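Local structure of protein BCAM1869 (Burkholderia cenocepacia, 4O2H) at residues A[10-15]-A[65-70]; A[26-31]-A[117-122]; A[33-38]-A[59-64]; A[72-77]-A[98-103]; A[87-92]-A[126-131]. The protein is an RsaM homologue that probably acts as a transcriptional regulator in quorum sensing and associates with a second copy of itself. All coordinates share one frame; numbering follows the deposited sequence.

Interaction 1 of 5, residues A[10-15]-A[65-70]; sequences HPVPGP and RTAGAG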
# COMPACT_ATOMS: atom_id res chain seq x y z
N HIS A 10 24.42 -18.63 -3.81
CA HIS A 10 24.91 -17.48 -3.05
C HIS A 10 23.82 -17.08 -2.03
O HIS A 10 22.64 -17.34 -2.28
CB HIS A 10 25.28 -16.31 -3.98
CG HIS A 10 26.68 -16.38 -4.53
ND1 HIS A 10 27.30 -15.26 -5.07
CD2 HIS A 10 27.55 -17.42 -4.60
CE1 HIS A 10 28.51 -15.65 -5.43
NE2 HIS A 10 28.71 -16.95 -5.17
N PRO A 11 24.17 -16.53 -0.84
CA PRO A 11 23.10 -16.21 0.14
C PRO A 11 22.03 -15.24 -0.41
O PRO A 11 22.36 -14.36 -1.20
CB PRO A 11 23.86 -15.56 1.31
CG PRO A 11 25.24 -15.26 0.81
CD PRO A 11 25.51 -16.20 -0.31
N VAL A 12 20.76 -15.44 -0.01
CA VAL A 12 19.66 -14.51 -0.31
C VAL A 12 19.91 -13.34 0.66
O VAL A 12 19.81 -13.55 1.87
CB VAL A 12 18.25 -15.15 -0.16
CG1 VAL A 12 17.13 -14.12 -0.41
CG2 VAL A 12 18.08 -16.35 -1.09
N PRO A 13 20.40 -12.17 0.22
CA PRO A 13 20.68 -11.10 1.20
C PRO A 13 19.42 -10.42 1.68
O PRO A 13 18.47 -10.26 0.93
CB PRO A 13 21.57 -10.12 0.42
CG PRO A 13 21.30 -10.39 -1.04
CD PRO A 13 20.59 -11.70 -1.18
N GLY A 14 19.42 -10.06 2.94
CA GLY A 14 18.35 -9.28 3.51
C GLY A 14 18.81 -7.84 3.51
O GLY A 14 19.93 -7.52 3.06
N PRO A 15 17.99 -6.92 4.02
CA PRO A 15 18.44 -5.52 4.13
C PRO A 15 19.69 -5.37 5.02
O PRO A 15 20.07 -6.30 5.75
CB PRO A 15 17.24 -4.83 4.82
CG PRO A 15 16.08 -5.73 4.63
CD PRO A 15 16.66 -7.10 4.64
N ARG A 65 10.49 -6.25 -6.12
CA ARG A 65 11.50 -7.06 -6.79
C ARG A 65 11.69 -8.23 -5.89
O ARG A 65 12.10 -8.05 -4.72
CB ARG A 65 12.81 -6.34 -7.09
CG ARG A 65 13.77 -7.32 -7.77
CD ARG A 65 15.22 -6.90 -7.78
NE ARG A 65 15.78 -6.68 -6.45
CZ ARG A 65 17.00 -6.20 -6.26
NH1 ARG A 65 17.77 -5.90 -7.30
NH2 ARG A 65 17.46 -6.02 -5.04
N THR A 66 11.34 -9.42 -6.41
CA THR A 66 11.39 -10.66 -5.63
C THR A 66 12.85 -11.03 -5.25
O THR A 66 13.80 -10.68 -5.97
CB THR A 66 10.68 -11.81 -6.37
OG1 THR A 66 11.33 -12.03 -7.62
CG2 THR A 66 9.19 -11.56 -6.60
N ALA A 67 13.00 -11.70 -4.08
CA ALA A 67 14.29 -12.13 -3.58
C ALA A 67 14.80 -13.34 -4.36
O ALA A 67 14.01 -14.11 -4.91
CB ALA A 67 14.20 -12.45 -2.09
N GLY A 68 16.12 -13.49 -4.39
CA GLY A 68 16.86 -14.55 -5.06
C GLY A 68 18.30 -14.52 -4.59
O GLY A 68 18.65 -13.66 -3.77
N ALA A 69 19.12 -15.45 -5.07
CA ALA A 69 20.53 -15.52 -4.70
C ALA A 69 21.27 -14.23 -5.07
O ALA A 69 21.27 -13.83 -6.22
CB ALA A 69 21.18 -16.71 -5.39
N GLY A 70 21.82 -13.55 -4.06
CA GLY A 70 22.54 -12.29 -4.22
C GLY A 70 21.66 -11.12 -4.63
O GLY A 70 22.19 -10.09 -5.06
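P11, V12 and P13 lie against A67 to G70 in a loop-to-loop contact: the touching residues of both segments are loop. Segment 10-15 belongs to the N-terminal loop that precedes strand 21-24, while residues 66-70 lead on from the end of strand 55-65 toward strand 74-83. The tight part centres on V12, G68 and G70. With CG1 anti to the backbone N (chi1 177°), V12 sends that methyl to A67 CB, 3.8 Å away, while V12 CG2 sits 3.8 Å from G68 O; the carbonyl thus lies against both branches of the valine. P13 closes the next position, its CD 3.6 Å from G70 N and its CG 3.7 Å from G70 C. G70 has a positive phi, a conformation that favours glycine. N140 of the second subunit packs on V12 and H139 of that subunit on A67, so this part of the contact also faces the dimer partner.

The H10 side is looser and largely open to solvent. H10 starts toward A69, but its imidazole leads off, and it is the backbone H10 O that approaches A69 CB at 3.5 Å. Back in the packed part, one hydrogen bond ties the two loops together: G70 N donates to P11 O at 3.0 Å, arriving from above the carbonyl plane, 36° out of it.

Interaction 2 of 5, residues A[26-31]-A[117-122]; sequences GALAAL and AALAAR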
# COMPACT_ATOMS: atom_id res chain seq x y z
N GLY A 26 23.49 3.32 -10.54
CA GLY A 26 23.45 2.44 -11.70
C GLY A 26 22.60 1.21 -11.51
O GLY A 26 21.78 0.89 -12.37
N ALA A 27 22.80 0.51 -10.38
CA ALA A 27 22.02 -0.68 -9.99
C ALA A 27 20.51 -0.36 -9.90
O ALA A 27 19.68 -1.23 -10.17
CB ALA A 27 22.52 -1.19 -8.65
N LEU A 28 20.19 0.88 -9.51
CA LEU A 28 18.85 1.44 -9.33
C LEU A 28 18.24 1.76 -10.69
O LEU A 28 17.04 1.54 -10.89
CB LEU A 28 18.95 2.70 -8.45
CG LEU A 28 17.88 2.96 -7.38
CD1 LEU A 28 17.33 1.69 -6.75
CD2 LEU A 28 18.40 3.89 -6.34
N ALA A 29 19.06 2.23 -11.65
CA ALA A 29 18.63 2.49 -13.03
C ALA A 29 18.32 1.16 -13.77
O ALA A 29 17.63 1.21 -14.78
CB ALA A 29 19.69 3.29 -13.79
N ALA A 30 18.78 -0.01 -13.26
CA ALA A 30 18.46 -1.31 -13.87
C ALA A 30 17.52 -2.14 -12.98
O ALA A 30 17.25 -3.30 -13.29
CB ALA A 30 19.74 -2.09 -14.16
N LEU A 31 17.01 -1.55 -11.88
CA LEU A 31 16.09 -2.22 -10.96
C LEU A 31 14.85 -2.79 -11.67
O LEU A 31 14.16 -2.09 -12.40
CB LEU A 31 15.65 -1.30 -9.82
CG LEU A 31 14.95 -2.01 -8.65
CD1 LEU A 31 15.87 -2.99 -7.98
CD2 LEU A 31 14.43 -1.02 -7.65
N ALA A 117 13.97 10.14 -5.70
CA ALA A 117 14.13 10.74 -7.01
C ALA A 117 14.64 9.73 -8.01
O ALA A 117 14.11 9.66 -9.13
CB ALA A 117 15.09 11.91 -6.92
N ALA A 118 15.66 8.94 -7.63
CA ALA A 118 16.21 7.89 -8.48
C ALA A 118 15.18 6.81 -8.72
O ALA A 118 15.08 6.30 -9.83
CB ALA A 118 17.48 7.29 -7.88
N LEU A 119 14.36 6.48 -7.70
CA LEU A 119 13.31 5.47 -7.88
C LEU A 119 12.19 5.97 -8.75
O LEU A 119 11.77 5.21 -9.63
CB LEU A 119 12.75 4.94 -6.57
CG LEU A 119 13.67 3.93 -5.82
CD1 LEU A 119 13.21 3.78 -4.37
CD2 LEU A 119 13.63 2.55 -6.48
N ALA A 120 11.74 7.26 -8.57
CA ALA A 120 10.65 7.84 -9.39
C ALA A 120 11.06 7.83 -10.88
O ALA A 120 10.22 7.51 -11.73
CB ALA A 120 10.27 9.27 -8.93
N ALA A 121 12.36 8.09 -11.17
CA ALA A 121 12.96 8.04 -12.52
C ALA A 121 12.97 6.59 -13.06
O ALA A 121 12.53 6.37 -14.20
CB ALA A 121 14.39 8.61 -12.50
N ARG A 122 13.39 5.61 -12.24
CA ARG A 122 13.33 4.22 -12.72
C ARG A 122 11.86 3.82 -13.01
O ARG A 122 11.58 3.15 -14.02
CB ARG A 122 13.96 3.23 -11.70
CG ARG A 122 13.94 1.77 -12.16
CD ARG A 122 14.50 1.60 -13.58
NE ARG A 122 14.72 0.20 -13.88
CZ ARG A 122 14.75 -0.32 -15.11
NH1 ARG A 122 14.61 0.47 -16.17
NH2 ARG A 122 14.94 -1.62 -15.28
O HOH W 1 16.10 2.91 -16.24
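L28, L31 and L119 form the apolar centre where the short helix 25-29 and the loop after it pack against helix 112-125. One methyl serves both partners: L119 CD2 lies 3.8 Å from L28 CD1 and also 3.8 Å from L31 CD2. L28 crosses L119 at about a right angle, and its second branch reaches the preceding residue of that helix, A118, with L28 CD2 3.8 Å from A118 CB. The cluster continues into the sheet strands, since V76 and V96 touch L119 and V100 and A102 touch L28.

Moving outward, R122 takes over one turn further along its helix. Its CG is anti to the backbone N (chi1 -179°), and the chain bends at chi2. R122 CG rests 3.4 Å from L28 O, near the end of the short helix. The guanidinium then sits among backbone carbonyls. R122 NE donates to L31 O at 2.8 Å, near the edge of the flat group, and R122 NH2 adds a weak bond to the same oxygen. A29 O lies over one guanidinium face, toward its rim. Several carbonyl oxygens turned to one cation at the close of a helix would be expected to favour its positive charge. At the polar margin a water bridges the two sides: it donates to A29 O at 2.7 Å and weakly accepts from R122 NH1 at 2.9 Å.

Interaction 3 of 5, residues A[33-38]-A[59-64]; sequences LDHVAS and GYTEWH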
# COMPACT_ATOMS: atom_id res chain seq x y z
N LEU A 33 11.39 -3.93 -11.24
CA LEU A 33 10.22 -3.91 -10.37
C LEU A 33 8.98 -4.40 -11.09
O LEU A 33 8.81 -4.14 -12.28
CB LEU A 33 9.94 -2.53 -9.79
CG LEU A 33 10.92 -2.00 -8.81
CD1 LEU A 33 10.77 -0.53 -8.68
CD2 LEU A 33 10.82 -2.70 -7.46
N ASP A 34 8.13 -5.14 -10.36
CA ASP A 34 6.87 -5.69 -10.83
C ASP A 34 5.75 -5.10 -10.03
O ASP A 34 5.93 -4.85 -8.83
CB ASP A 34 6.86 -7.22 -10.67
CG ASP A 34 7.99 -7.92 -11.39
OD1 ASP A 34 8.25 -7.58 -12.57
OD2 ASP A 34 8.61 -8.83 -10.78
N HIS A 35 4.61 -4.85 -10.68
CA HIS A 35 3.40 -4.33 -10.04
C HIS A 35 2.82 -5.43 -9.16
O HIS A 35 2.71 -6.57 -9.59
CB HIS A 35 2.37 -3.86 -11.09
CG HIS A 35 1.00 -3.59 -10.50
ND1 HIS A 35 0.08 -4.61 -10.34
CD2 HIS A 35 0.49 -2.45 -9.99
CE1 HIS A 35 -0.98 -4.05 -9.78
NE2 HIS A 35 -0.79 -2.75 -9.57
N VAL A 36 2.38 -5.07 -7.95
CA VAL A 36 1.79 -6.01 -6.98
C VAL A 36 0.34 -5.60 -6.76
O VAL A 36 -0.54 -6.45 -6.87
CB VAL A 36 2.60 -6.01 -5.65
CG1 VAL A 36 2.03 -6.98 -4.62
CG2 VAL A 36 4.09 -6.31 -5.89
N ALA A 37 0.07 -4.32 -6.45
CA ALA A 37 -1.30 -3.89 -6.17
C ALA A 37 -1.45 -2.41 -6.34
O ALA A 37 -0.51 -1.65 -6.16
CB ALA A 37 -1.74 -4.31 -4.76
N SER A 38 -2.64 -2.00 -6.73
CA SER A 38 -3.05 -0.63 -6.94
C SER A 38 -4.51 -0.53 -6.52
O SER A 38 -5.24 -1.51 -6.61
CB SER A 38 -2.87 -0.23 -8.40
OG SER A 38 -1.51 -0.24 -8.82
N GLY A 59 -4.87 7.37 -5.82
CA GLY A 59 -4.75 6.12 -5.10
C GLY A 59 -3.33 5.76 -4.77
O GLY A 59 -2.41 6.57 -4.91
N TYR A 60 -3.18 4.50 -4.38
CA TYR A 60 -1.95 3.86 -3.98
C TYR A 60 -1.55 2.82 -5.04
O TYR A 60 -2.36 2.37 -5.85
CB TYR A 60 -2.12 3.21 -2.58
CG TYR A 60 -2.83 1.87 -2.62
CD1 TYR A 60 -2.13 0.69 -2.85
CD2 TYR A 60 -4.22 1.78 -2.45
CE1 TYR A 60 -2.78 -0.54 -2.95
CE2 TYR A 60 -4.88 0.55 -2.50
CZ TYR A 60 -4.16 -0.60 -2.79
OH TYR A 60 -4.78 -1.82 -2.88
N THR A 61 -0.28 2.46 -5.01
CA THR A 61 0.30 1.39 -5.80
C THR A 61 1.50 0.86 -5.03
O THR A 61 2.15 1.61 -4.31
CB THR A 61 0.59 1.80 -7.23
OG1 THR A 61 0.97 0.63 -7.95
CG2 THR A 61 1.62 2.91 -7.34
N GLU A 62 1.69 -0.46 -5.11
CA GLU A 62 2.72 -1.29 -4.48
C GLU A 62 3.41 -2.14 -5.54
O GLU A 62 2.74 -2.80 -6.33
CB GLU A 62 2.12 -2.18 -3.37
CG GLU A 62 1.75 -1.40 -2.12
CD GLU A 62 2.85 -0.55 -1.49
OE1 GLU A 62 4.07 -0.80 -1.71
OE2 GLU A 62 2.48 0.37 -0.73
N TRP A 63 4.75 -2.07 -5.58
CA TRP A 63 5.63 -2.73 -6.54
C TRP A 63 6.73 -3.45 -5.77
O TRP A 63 7.02 -3.11 -4.62
CB TRP A 63 6.22 -1.68 -7.54
CG TRP A 63 5.21 -1.11 -8.52
CD1 TRP A 63 4.02 -0.50 -8.21
CD2 TRP A 63 5.25 -1.21 -9.95
NE1 TRP A 63 3.33 -0.20 -9.36
CE2 TRP A 63 4.07 -0.62 -10.45
CE3 TRP A 63 6.20 -1.70 -10.87
CZ2 TRP A 63 3.83 -0.47 -11.83
CZ3 TRP A 63 5.95 -1.60 -12.24
CH2 TRP A 63 4.76 -1.01 -12.71
N HIS A 64 7.31 -4.50 -6.36
CA HIS A 64 8.36 -5.22 -5.65
C HIS A 64 9.32 -5.91 -6.63
O HIS A 64 9.03 -6.08 -7.82
CB HIS A 64 7.78 -6.22 -4.58
CG HIS A 64 7.16 -7.50 -5.08
ND1 HIS A 64 6.60 -8.43 -4.19
CD2 HIS A 64 7.01 -7.98 -6.35
CE1 HIS A 64 6.13 -9.42 -4.94
NE2 HIS A 64 6.36 -9.20 -6.24
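H35 CG stands anti to the backbone N (chi1 168°), whereas W63 CG stands anti to its carbonyl carbon (chi1 -70°); the two residues face each other as a non-hydrogen-bonded antiparallel pair, with both side chains on the same face of the sheet. The indole face lies over H35 CA, which is 3.8 Å from the centroid of the five-membered ring of W63, a CH-pi contact. The imidazole turns an edge to that same indole in an offset edge-to-face pair, the planes at 87°. A run of polar side chains holds both rings. W63 NE1 donates, close to its ring plane, to T61 OG1 at 2.9 Å; T61 OG1 and S38 OG share a hydrogen bond of 2.8 Å; and S38 OG pairs in turn with H35 NE2 at 2.7 Å.

The other face of the sheet carries a second CH-pi contact: V36 CG2 sits over the middle of the H64 imidazole, 3.4 Å from its centroid. H64 ND1 is hydrogen-bonded to Y73 OH. E62 points its carboxylate away to a salt bridge with R97, and V36 and A37 pack on A37 and V36 of the second subunit.

Between H35 and A37 the register slips by one residue. V36 N and A37 N both donate to E62 O, at 2.8 and 3.1 Å, two bonds gripping one oxygen, while E62 N returns one to A37 O. This is a classic beta bulge, here in the antiparallel pairing of strands 34-40 and 55-65.

Interaction 4 of 5, residues A[72-77]-A[98-103]; sequences AYVTVG and SNVMAI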
# COMPACT_ATOMS: atom_id res chain seq x y z
N ALA A 72 18.35 -8.96 -3.07
CA ALA A 72 17.48 -8.71 -1.93
C ALA A 72 16.05 -8.34 -2.39
O ALA A 72 15.83 -7.85 -3.50
CB ALA A 72 18.07 -7.62 -1.04
N TYR A 73 15.07 -8.61 -1.51
CA TYR A 73 13.68 -8.26 -1.74
C TYR A 73 13.55 -6.75 -1.64
O TYR A 73 14.03 -6.17 -0.68
CB TYR A 73 12.76 -8.98 -0.74
CG TYR A 73 11.29 -8.69 -0.97
CD1 TYR A 73 10.61 -9.21 -2.07
CD2 TYR A 73 10.56 -7.91 -0.07
CE1 TYR A 73 9.26 -8.96 -2.28
CE2 TYR A 73 9.21 -7.62 -0.29
CZ TYR A 73 8.57 -8.16 -1.38
OH TYR A 73 7.24 -7.91 -1.59
N VAL A 74 13.01 -6.12 -2.68
CA VAL A 74 12.84 -4.67 -2.73
C VAL A 74 11.33 -4.33 -2.84
O VAL A 74 10.66 -4.94 -3.65
CB VAL A 74 13.67 -4.06 -3.91
CG1 VAL A 74 13.24 -2.63 -4.22
CG2 VAL A 74 15.16 -4.11 -3.61
N THR A 75 10.83 -3.39 -1.99
CA THR A 75 9.43 -2.86 -2.02
C THR A 75 9.45 -1.38 -2.33
O THR A 75 10.29 -0.64 -1.82
CB THR A 75 8.72 -3.02 -0.68
OG1 THR A 75 9.64 -2.64 0.34
CG2 THR A 75 8.25 -4.40 -0.45
N VAL A 76 8.57 -0.95 -3.19
CA VAL A 76 8.44 0.43 -3.63
C VAL A 76 6.96 0.70 -3.79
O VAL A 76 6.26 -0.00 -4.55
CB VAL A 76 9.24 0.71 -4.95
CG1 VAL A 76 9.15 2.20 -5.35
CG2 VAL A 76 10.71 0.25 -4.84
N GLY A 77 6.49 1.69 -3.05
CA GLY A 77 5.10 2.11 -3.08
C GLY A 77 4.97 3.60 -3.10
O GLY A 77 5.89 4.31 -2.71
N SER A 98 9.92 3.14 0.11
CA SER A 98 10.62 1.90 -0.21
C SER A 98 11.49 1.44 0.93
O SER A 98 11.57 2.11 1.96
CB SER A 98 11.50 2.08 -1.46
OG SER A 98 12.61 2.91 -1.15
N ASN A 99 12.17 0.29 0.73
CA ASN A 99 13.14 -0.29 1.67
C ASN A 99 14.53 -0.09 1.09
O ASN A 99 15.45 -0.82 1.42
CB ASN A 99 12.84 -1.77 1.95
CG ASN A 99 13.03 -2.71 0.78
OD1 ASN A 99 12.92 -2.33 -0.39
ND2 ASN A 99 13.24 -3.98 1.09
N VAL A 100 14.66 0.90 0.19
CA VAL A 100 15.93 1.21 -0.48
C VAL A 100 16.58 2.47 0.06
O VAL A 100 15.93 3.48 0.28
CB VAL A 100 15.76 1.34 -2.03
CG1 VAL A 100 17.07 1.80 -2.72
CG2 VAL A 100 15.23 0.05 -2.65
N MSE A 101 17.91 2.42 0.17
CA MSE A 101 18.78 3.57 0.41
C MSE A 101 19.78 3.60 -0.73
O MSE A 101 20.55 2.65 -0.92
CB MSE A 101 19.46 3.52 1.80
CG MSE A 101 20.45 4.64 2.00
SE MSE A 101 19.65 6.41 1.85
CE MSE A 101 18.79 6.51 3.54
N ALA A 102 19.74 4.69 -1.53
CA ALA A 102 20.69 4.86 -2.61
C ALA A 102 22.02 5.36 -2.08
O ALA A 102 22.08 6.25 -1.22
CB ALA A 102 20.15 5.80 -3.67
N ILE A 103 23.10 4.75 -2.56
CA ILE A 103 24.45 5.06 -2.14
C ILE A 103 25.23 5.67 -3.30
O ILE A 103 24.85 5.48 -4.45
CB ILE A 103 25.15 3.81 -1.54
CG1 ILE A 103 25.13 2.61 -2.54
CG2 ILE A 103 24.52 3.44 -0.18
CD1 ILE A 103 26.17 1.56 -2.35
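N99 reaches over to Y73 and T75 just where the antiparallel pairing of strands 74-83 and 89-98 gives way to strand 100-103, which pairs in parallel with 21-24. The chain turns away here in an ST turn, S98 OG accepting from V100 N at 3.2 Å. Hydrogen bonds dominate. N99 CG lies between its own backbone N and carbonyl carbon (chi1 67°), and the carboxamide spans two backbone positions: N99 ND2 donates to Y73 O at 2.9 Å, nearly in the amide plane, and T75 N donates to N99 OD1 at 2.8 Å. N99 N gives a longer bond of 3.3 Å to T75 O, so the asparagine exchanges three bonds with two residues of 72-77. P42 of the second subunit packs on N99.

Apolar contacts lie alongside. V74 CG1 touches V100 CG2 at 3.7 Å, and V76 CG2 approaches S98 CB at 3.9 Å in a non-hydrogen-bonded antiparallel pair; L119 covers both V76 and S98. A CA-H...O contact joins S98 CA to T75 O.

The side-chain carbonyl of N99 takes its bond steeply: T75 N stands above the carbonyl plane at OD1, 52° out of it.

Interaction 5 of 5, residues A[87-92]-A[126-131]; sequences GTFVIA and LDWPAA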
# COMPACT_ATOMS: atom_id res chain seq x y z
N GLY A 87 -4.65 13.59 -18.84
CA GLY A 87 -4.76 12.14 -18.73
C GLY A 87 -3.45 11.54 -18.26
O GLY A 87 -3.22 10.32 -18.37
N THR A 88 -2.57 12.38 -17.69
CA THR A 88 -1.27 11.91 -17.24
C THR A 88 -1.30 11.47 -15.76
O THR A 88 -1.87 12.15 -14.90
CB THR A 88 -0.15 12.94 -17.54
OG1 THR A 88 1.10 12.29 -17.38
CG2 THR A 88 -0.16 14.15 -16.63
N PHE A 89 -0.68 10.33 -15.48
CA PHE A 89 -0.49 9.79 -14.14
C PHE A 89 0.70 10.46 -13.53
O PHE A 89 1.71 10.65 -14.21
CB PHE A 89 -0.28 8.29 -14.17
CG PHE A 89 -1.56 7.53 -14.37
CD1 PHE A 89 -2.04 7.27 -15.64
CD2 PHE A 89 -2.27 7.04 -13.28
CE1 PHE A 89 -3.21 6.53 -15.82
CE2 PHE A 89 -3.43 6.30 -13.46
CZ PHE A 89 -3.88 6.02 -14.74
N VAL A 90 0.58 10.87 -12.25
CA VAL A 90 1.56 11.64 -11.52
C VAL A 90 1.83 10.99 -10.16
O VAL A 90 0.88 10.64 -9.46
CB VAL A 90 1.06 13.13 -11.30
CG1 VAL A 90 2.12 14.00 -10.64
CG2 VAL A 90 0.54 13.78 -12.59
N ILE A 91 3.11 10.92 -9.76
CA ILE A 91 3.55 10.51 -8.42
C ILE A 91 3.32 11.72 -7.55
O ILE A 91 3.97 12.74 -7.76
CB ILE A 91 5.01 10.02 -8.35
CG1 ILE A 91 5.24 8.85 -9.33
CG2 ILE A 91 5.33 9.61 -6.88
CD1 ILE A 91 6.58 8.15 -9.25
N ALA A 92 2.36 11.63 -6.62
CA ALA A 92 1.99 12.71 -5.73
C ALA A 92 3.19 13.17 -4.86
O ALA A 92 3.75 12.38 -4.08
CB ALA A 92 0.81 12.27 -4.86
N LEU A 126 9.93 2.29 -16.37
CA LEU A 126 9.19 1.02 -16.34
C LEU A 126 7.74 1.21 -16.77
O LEU A 126 6.97 0.24 -16.76
CB LEU A 126 9.26 0.34 -14.95
CG LEU A 126 10.66 -0.21 -14.56
CD1 LEU A 126 10.70 -0.65 -13.12
CD2 LEU A 126 11.09 -1.39 -15.48
N ASP A 127 7.36 2.45 -17.18
CA ASP A 127 6.00 2.79 -17.63
C ASP A 127 4.99 2.35 -16.56
O ASP A 127 3.98 1.70 -16.86
CB ASP A 127 5.67 2.18 -19.04
CG ASP A 127 4.41 2.73 -19.71
OD1 ASP A 127 4.02 3.89 -19.41
OD2 ASP A 127 3.84 2.03 -20.58
N TRP A 128 5.28 2.74 -15.30
CA TRP A 128 4.42 2.42 -14.19
C TRP A 128 2.95 2.80 -14.45
O TRP A 128 2.10 2.02 -14.04
CB TRP A 128 4.94 3.01 -12.88
CG TRP A 128 4.78 4.48 -12.72
CD1 TRP A 128 5.74 5.44 -12.91
CD2 TRP A 128 3.61 5.17 -12.25
NE1 TRP A 128 5.22 6.68 -12.65
CE2 TRP A 128 3.92 6.55 -12.23
CE3 TRP A 128 2.31 4.76 -11.91
CZ2 TRP A 128 2.99 7.52 -11.85
CZ3 TRP A 128 1.38 5.72 -11.53
CH2 TRP A 128 1.73 7.09 -11.50
N PRO A 129 2.56 3.92 -15.13
CA PRO A 129 1.12 4.18 -15.33
C PRO A 129 0.37 3.08 -16.07
O PRO A 129 -0.82 2.89 -15.80
CB PRO A 129 1.10 5.46 -16.16
CG PRO A 129 2.38 6.13 -15.83
CD PRO A 129 3.36 5.01 -15.75
N ALA A 130 1.02 2.38 -17.01
CA ALA A 130 0.34 1.32 -17.79
C ALA A 130 -0.14 0.18 -16.85
O ALA A 130 -1.31 -0.21 -16.92
CB ALA A 130 1.25 0.77 -18.89
N ALA A 131 0.71 -0.28 -15.92
CA ALA A 131 0.31 -1.37 -15.01
C ALA A 131 -0.68 -0.92 -13.91
O ALA A 131 -1.53 -1.70 -13.50
CB ALA A 131 1.53 -2.03 -14.39
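F89 reaches from its strand to W128 and P129, and its atoms meet W128 first and then stay with P129 CB. Its CB touches both partners, with F89 CB 3.6 Å from W128 CH2 and 3.7 Å from P129 CB. One atom further, F89 CG lies 3.8 Å from P129 CB; then F89 CD1 keeps to the same carbon at 3.7 Å as the two side chains slide past each other in opposite directions. Farther out, the phenyl ring has P129 O over one face.

I91, two residues on, works on the indole of W128. Its CG1 is 3.6 Å from W128 CZ2, and its CD1 is 3.9 Å from W128 NE1, so the benzo corner and the nitrogen side of the ring rest on one isoleucine branch. Between these two side chains the backbone itself comes up, V90 C lying at the edge of the indole. P129 CD packs over one indole face from within the same segment. W78 meets W128 edge-to-face, and L123 touches both W128 and I91.

This is mainly apolar side-chain packing of a helix start on an outer strand of the sheet. D127 ends helix 112-125 in a Schellman motif with positive phi, and helix 128-138 follows directly; its first turn, through W128 and P129, packs on the start of strand 89-98, which makes the contact a helix-on-sheet packing at the turn between two consecutive helices.

In the fold
Interactions 3 and 4 are buried and share the antiparallel sheet: 59-64 and 72-77 lie on neighbouring strands, joined by the bond from W63 N to V76 O and by H64 ND1 to Y73 OH. Both are rich in hydrogen bonds. Interaction 2, partly buried, sets helices beside that sheet and combines leucine packing with an arginine rim; it touches interaction 4 through L28 and L119. Interaction 5, nearer the surface, is mainly apolar across its segments and meets interaction 3 where W128 and A131 pack on W63. Interaction 1 is the most peripheral, loop on loop, yet R65 links it to V74 and A72. Interactions 1, 3 and 4 also touch the second subunit.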